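Side-chain contacts in La protein (Trypanosoma brucei, PDB 1S29), which probably binds RNA, the part described here being the N-terminal La motif, a winged-helix domain that mediates RNA binding through a conserved aromatic patch: residues V66-A69 / I70-S73; S58-D62 / V63-V67. All coordinates share one frame; numbering follows the deposited sequence.

Contact 1 (V66-A69 / I70-S73)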
ATOM      1  N   VAL A  66      -5.538   4.410   4.814  1.00  8.18           N
ATOM      2  CA  VAL A  66      -4.665   3.898   3.769  1.00  7.79           C
ATOM      3  C   VAL A  66      -5.477   3.695   2.492  1.00  8.58           C
ATOM      4  O   VAL A  66      -4.979   3.925   1.401  1.00  8.04           O
ATOM      5  CB  VAL A  66      -3.999   2.567   4.189  1.00  8.44           C
ATOM      6  CG1 VAL A  66      -3.111   2.046   3.070  1.00  9.07           C
ATOM      7  CG2 VAL A  66      -3.170   2.783   5.442  1.00  8.92           C
ATOM      8  N   VAL A  67      -6.735   3.284   2.631  1.00  8.48           N
ATOM      9  CA  VAL A  67      -7.587   3.080   1.461  1.00  9.96           C
ATOM     10  C   VAL A  67      -7.776   4.403   0.712  1.00  9.64           C
ATOM     11  O   VAL A  67      -7.652   4.459  -0.517  1.00  9.82           O
ATOM     12  CB  VAL A  67      -8.984   2.529   1.861  1.00 10.39           C
ATOM     13  CG1 VAL A  67      -9.909   2.518   0.657  1.00 13.07           C
ATOM     14  CG2 VAL A  67      -8.853   1.129   2.415  1.00 11.41           C
ATOM     15  N   GLU A  68      -8.063   5.470   1.453  1.00 10.73           N
ATOM     16  CA  GLU A  68      -8.269   6.781   0.842  1.00 11.13           C
ATOM     17  C   GLU A  68      -6.993   7.305   0.192  1.00 11.04           C
ATOM     18  O   GLU A  68      -7.027   7.920  -0.878  1.00 13.12           O
ATOM     19  CB  GLU A  68      -8.757   7.777   1.896  1.00 12.88           C
ATOM     20  CG  GLU A  68     -10.038   7.342   2.570  1.00 13.65           C
ATOM     21  CD  GLU A  68     -11.127   7.007   1.569  1.00 15.29           C
ATOM     22  OE1 GLU A  68     -11.694   5.898   1.666  1.00 17.04           O
ATOM     23  OE2 GLU A  68     -11.413   7.851   0.690  1.00 17.20           O
ATOM     24  N   ALA A  69      -5.867   7.058   0.842  1.00 10.45           N
ATOM     25  CA  ALA A  69      -4.588   7.503   0.319  1.00  9.69           C
ATOM     26  C   ALA A  69      -4.213   6.775  -0.967  1.00 10.50           C
ATOM     27  O   ALA A  69      -3.655   7.367  -1.889  1.00  9.90           O
ATOM     28  CB  ALA A  69      -3.499   7.286   1.369  1.00 10.16           C
ATOM     29  N   ILE A  70      -4.526   5.485  -1.024  1.00 11.39           N
ATOM     30  CA  ILE A  70      -4.186   4.662  -2.174  1.00 12.07           C
ATOM     31  C   ILE A  70      -5.081   4.789  -3.399  1.00 11.77           C
ATOM     32  O   ILE A  70      -4.589   4.772  -4.521  1.00 12.47           O
ATOM     33  CB  ILE A  70      -4.247   3.161  -1.831  1.00 11.56           C
ATOM     34  CG1 ILE A  70      -3.263   2.831  -0.707  1.00 14.39           C
ATOM     35  CG2 ILE A  70      -3.959   2.321  -3.066  1.00 14.20           C
ATOM     36  CD1 ILE A  70      -3.424   1.436  -0.145  1.00 12.49           C
ATOM     37  N   ARG A  71      -6.385   4.930  -3.188  1.00 12.57           N
ATOM     38  CA  ARG A  71      -7.333   4.980  -4.299  1.00 13.48           C
ATOM     39  C   ARG A  71      -6.931   5.723  -5.577  1.00 13.25           C
ATOM     40  O   ARG A  71      -7.052   5.178  -6.671  1.00 14.56           O
ATOM     41  CB  ARG A  71      -8.702   5.496  -3.829  1.00 15.24           C
ATOM     42  CG  ARG A  71      -9.778   5.304  -4.903  1.00 19.28           C
ATOM     43  CD  ARG A  71     -11.161   5.794  -4.491  1.00 21.20           C
ATOM     44  NE  ARG A  71     -11.724   5.056  -3.362  1.00 22.21           N
ATOM     45  CZ  ARG A  71     -11.664   5.467  -2.100  1.00 22.08           C
ATOM     46  NH1 ARG A  71     -11.065   6.613  -1.803  1.00 24.34           N
ATOM     47  NH2 ARG A  71     -12.213   4.741  -1.134  1.00 21.73           N
ATOM     48  N   PRO A  72      -6.452   6.973  -5.466  1.00 13.52           N
ATOM     49  CA  PRO A  72      -6.052   7.753  -6.647  1.00 13.01           C
ATOM     50  C   PRO A  72      -4.933   7.171  -7.507  1.00 12.93           C
ATOM     51  O   PRO A  72      -4.766   7.561  -8.663  1.00 14.48           O
ATOM     52  CB  PRO A  72      -5.632   9.095  -6.047  1.00 13.14           C
ATOM     53  CG  PRO A  72      -6.443   9.180  -4.794  1.00 12.62           C
ATOM     54  CD  PRO A  72      -6.330   7.787  -4.247  1.00 12.67           C
ATOM     55  N   SER A  73      -4.163   6.248  -6.943  1.00 11.71           N
ATOM     56  CA  SER A  73      -3.034   5.663  -7.652  1.00 11.09           C
ATOM     57  C   SER A  73      -3.378   4.947  -8.951  1.00 11.93           C
ATOM     58  O   SER A  73      -4.419   4.303  -9.066  1.00 12.39           O
ATOM     59  CB  SER A  73      -2.287   4.695  -6.736  1.00 10.40           C
ATOM     60  OG  SER A  73      -1.160   4.168  -7.404  1.00 10.85           O
TER

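Contact 2 (S58-D62 / V63-V67)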
ATOM      1  N   SER A  58       4.505   5.506  10.211  1.00 10.82           N
ATOM      2  CA  SER A  58       4.788   6.830  10.734  1.00 11.19           C
ATOM      3  C   SER A  58       3.686   7.827  10.387  1.00 10.59           C
ATOM      4  O   SER A  58       3.573   8.879  11.013  1.00  9.25           O
ATOM      5  CB  SER A  58       6.124   7.328  10.196  1.00 13.18           C
ATOM      6  OG  SER A  58       6.137   7.277   8.786  1.00 17.45           O
ATOM      7  N   VAL A  59       2.867   7.478   9.397  1.00 10.58           N
ATOM      8  CA  VAL A  59       1.786   8.342   8.927  1.00 11.36           C
ATOM      9  C   VAL A  59       0.390   7.978   9.440  1.00 10.14           C
ATOM     10  O   VAL A  59      -0.416   8.862   9.737  1.00  8.84           O
ATOM     11  CB  VAL A  59       1.743   8.344   7.375  1.00 13.19           C
ATOM     12  CG1 VAL A  59       0.522   9.115   6.882  1.00 16.26           C
ATOM     13  CG2 VAL A  59       3.025   8.947   6.822  1.00 16.41           C
ATOM     14  N   THR A  60       0.108   6.685   9.548  1.00  9.73           N
ATOM     15  CA  THR A  60      -1.210   6.252   9.992  1.00  9.65           C
ATOM     16  C   THR A  60      -1.184   4.856  10.608  1.00 10.56           C
ATOM     17  O   THR A  60      -0.240   4.100  10.417  1.00 10.50           O
ATOM     18  CB  THR A  60      -2.186   6.243   8.796  1.00 10.14           C
ATOM     19  OG1 THR A  60      -3.473   5.771   9.217  1.00 12.30           O
ATOM     20  CG2 THR A  60      -1.650   5.330   7.694  1.00 11.37           C
ATOM     21  N   THR A  61      -2.232   4.527  11.353  1.00 12.75           N
ATOM     22  CA  THR A  61      -2.344   3.210  11.969  1.00 13.17           C
ATOM     23  C   THR A  61      -3.744   2.685  11.661  1.00 13.52           C
ATOM     24  O   THR A  61      -4.210   1.729  12.279  1.00 14.47           O
ATOM     25  CB  THR A  61      -2.147   3.273  13.508  1.00 13.29           C
ATOM     26  OG1 THR A  61      -3.138   4.127  14.090  1.00 15.09           O
ATOM     27  CG2 THR A  61      -0.766   3.807  13.846  1.00 13.73           C
ATOM     28  N   ASP A  62      -4.396   3.316  10.685  1.00 13.41           N
ATOM     29  CA  ASP A  62      -5.758   2.967  10.282  1.00 13.91           C
ATOM     30  C   ASP A  62      -5.864   2.557   8.811  1.00 12.99           C
ATOM     31  O   ASP A  62      -5.613   3.360   7.911  1.00 12.39           O
ATOM     32  CB  ASP A  62      -6.679   4.163  10.550  1.00 16.02           C
ATOM     33  CG  ASP A  62      -8.132   3.883  10.203  1.00 18.65           C
ATOM     34  OD1 ASP A  62      -8.455   2.750   9.781  1.00 18.49           O
ATOM     35  OD2 ASP A  62      -8.952   4.812  10.363  1.00 22.07           O
ATOM     36  N   VAL A  63      -6.257   1.309   8.573  1.00 13.67           N
ATOM     37  CA  VAL A  63      -6.399   0.799   7.210  1.00 13.96           C
ATOM     38  C   VAL A  63      -7.357   1.644   6.372  1.00 13.18           C
ATOM     39  O   VAL A  63      -7.207   1.738   5.158  1.00 13.56           O
ATOM     40  CB  VAL A  63      -6.918  -0.659   7.205  1.00 15.08           C
ATOM     41  CG1 VAL A  63      -5.877  -1.589   7.797  1.00 17.03           C
ATOM     42  CG2 VAL A  63      -8.223  -0.746   7.983  1.00 18.24           C
ATOM     43  N   LYS A  64      -8.339   2.265   7.017  1.00 12.55           N
ATOM     44  CA  LYS A  64      -9.306   3.076   6.288  1.00 13.11           C
ATOM     45  C   LYS A  64      -8.684   4.336   5.702  1.00 11.75           C
ATOM     46  O   LYS A  64      -9.105   4.811   4.646  1.00 11.87           O
ATOM     47  CB  LYS A  64     -10.493   3.406   7.195  1.00 15.39           C
ATOM     48  CG  LYS A  64     -11.231   2.148   7.625  1.00 18.13           C
ATOM     49  CD  LYS A  64     -12.488   2.442   8.416  1.00 20.57           C
ATOM     50  CE  LYS A  64     -13.185   1.147   8.809  1.00 23.11           C
ATOM     51  NZ  LYS A  64     -13.531   0.323   7.615  1.00 24.09           N
ATOM     52  N   GLU A  65      -7.668   4.871   6.369  1.00 10.03           N
ATOM     53  CA  GLU A  65      -6.996   6.055   5.851  1.00  9.68           C
ATOM     54  C   GLU A  65      -6.078   5.619   4.707  1.00  8.80           C
ATOM     55  O   GLU A  65      -5.874   6.352   3.738  1.00  8.19           O
ATOM     56  CB  GLU A  65      -6.189   6.743   6.957  1.00 10.41           C
ATOM     57  CG  GLU A  65      -7.043   7.253   8.114  1.00 11.92           C
ATOM     58  CD  GLU A  65      -6.259   8.103   9.101  1.00 14.20           C
ATOM     59  OE1 GLU A  65      -5.121   7.721   9.436  1.00 14.68           O
ATOM     60  OE2 GLU A  65      -6.790   9.142   9.550  1.00 13.95           O
ATOM     61  N   VAL A  66      -5.538   4.410   4.814  1.00  8.18           N
ATOM     62  CA  VAL A  66      -4.665   3.898   3.769  1.00  7.79           C
ATOM     63  C   VAL A  66      -5.477   3.695   2.492  1.00  8.58           C
ATOM     64  O   VAL A  66      -4.979   3.925   1.401  1.00  8.04           O
ATOM     65  CB  VAL A  66      -3.999   2.567   4.189  1.00  8.44           C
ATOM     66  CG1 VAL A  66      -3.111   2.046   3.070  1.00  9.07           C
ATOM     67  CG2 VAL A  66      -3.170   2.783   5.442  1.00  8.92           C
ATOM     68  N   VAL A  67      -6.735   3.284   2.631  1.00  8.48           N
ATOM     69  CA  VAL A  67      -7.587   3.080   1.461  1.00  9.96           C
ATOM     70  C   VAL A  67      -7.776   4.403   0.712  1.00  9.64           C
ATOM     71  O   VAL A  67      -7.652   4.459  -0.517  1.00  9.82           O
ATOM     72  CB  VAL A  67      -8.984   2.529   1.861  1.00 10.39           C
ATOM     73  CG1 VAL A  67      -9.909   2.518   0.657  1.00 13.07           C
ATOM     74  CG2 VAL A  67      -8.853   1.129   2.415  1.00 11.41           C
TER
HETATM   75  O   HOH W   1      -4.085   6.663  12.161  1.00 16.73           O

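Contact 1 (V66-A69 / I70-S73)
Arg71 reaches back over the last turn of helix 63-70 to Glu68, a salt bridge three residues apart at the helix C-terminus of the winged-helix La motif. Its CB lies 3.6 Å from Val67 O, the carbonyl that also takes the Arg71 N-H. CG stands anti to the backbone N (chi1 -169°), CD continues that extended line, and the chain then bends at chi3 and turns the guanidinium back along the helix. The guanidinium turns its NH1/NH2 edge to the carboxylate: NH1 bonds Glu68 OE2 at 2.8 Å and NH2 bonds Glu68 OE1 at 3.1 Å, an end-on grip with two nitrogens. The carboxylate lies near the guanidinium plane, yet the two planes are 44° apart, and both oxygens are met from above the carboxylate plane. NH2 also passes 3.7 Å from Val67 CG1. A long, flexible arginine suits this place on the surface, where it can fold back to a glutamate one turn earlier.

On the inner side, Ile70 N donates to Val66 O, a routine helical bond, while the Ile70 side chain touches Leu47, Leu76 and Leu78. Ala69, small and buried, rests against Leu14 of helix 8-21. Pro72, which has no N-H to continue the helical pattern, follows in a type I turn from Ile70 to Ser73, closed by Ser73 N on Ile70 O at 2.9 Å. Branched apolar residues fill the buried flank tightly: Val66 CG1 is just 3.3 Å from Ile70 CD1.

Contact 2 (S58-D62 / V63-V67)
Thr60 OG1 donates a short hydrogen bond of 2.6 Å to Glu65 OE1, which receives it on the anti lone pair, away from the other carboxylate oxygen. The same hydroxyl accepts from Asp62 N at 3.0 Å, closing an ST turn, so one small side chain both shapes the approach to helix 63-70 and ties it to the first turn. OG1 can do this because it stands anti to the backbone N of Thr60 (chi1 178°). Glu65 suits its place by length: extended beyond CG, it runs back past Thr60 in the opposite direction. A water accepts from Thr61 N and donates to Glu65 OE1, giving that oxygen a second partner.

Asp62 is the N-cap. Its OD1 accepts from Lys64 N at 2.8 Å, the N-H approaching from above the carboxylate plane, and thereby satisfies an amide that has no helical carbonyl before it. An aspartate fits here because its short arm reaches the Lys64 amide in the first turn, and its negative charge would be expected to suit the positive end of the helix dipole. Asp62 O takes two donors: Val66 N in the carbonyl plane at 3.3 Å, and Glu65 N at 3.0 Å from above that plane.

Beyond the polar network, the Asp62 and Glu65 side chains cross at about a right angle, bringing OD2 of Asp62 beside CG of Glu65. Thr60 CG2 meets Val66 CG2 at 3.7 Å, so the methyl packs while the hydroxyl serves the turn. Around this contact, Val59 and Thr60 touch Leu14 of helix 8-21, and Val63 and Val66 touch Leu51, just after helix 47-50.

Overall arrangement
Both contacts belong to helix 63-70 of the winged-helix domain and mark its two ends, with centres about 10 Å apart. Contact 2 comes first along the chain, where the loop after helix 54-57 enters the helix; contact 1 follows where the helix gives way to the loop before strand 76-78. They overlap at Val66 and Val67. One flank of the helix lies against helix 8-21, which receives side chains from both contacts, and contact 1 also packs against helix 47-50 and strand 76-78 of the three-stranded antiparallel sheet. The helix thus runs from a capped start to a proline-containing turn, between helix 8-21 and the sheet.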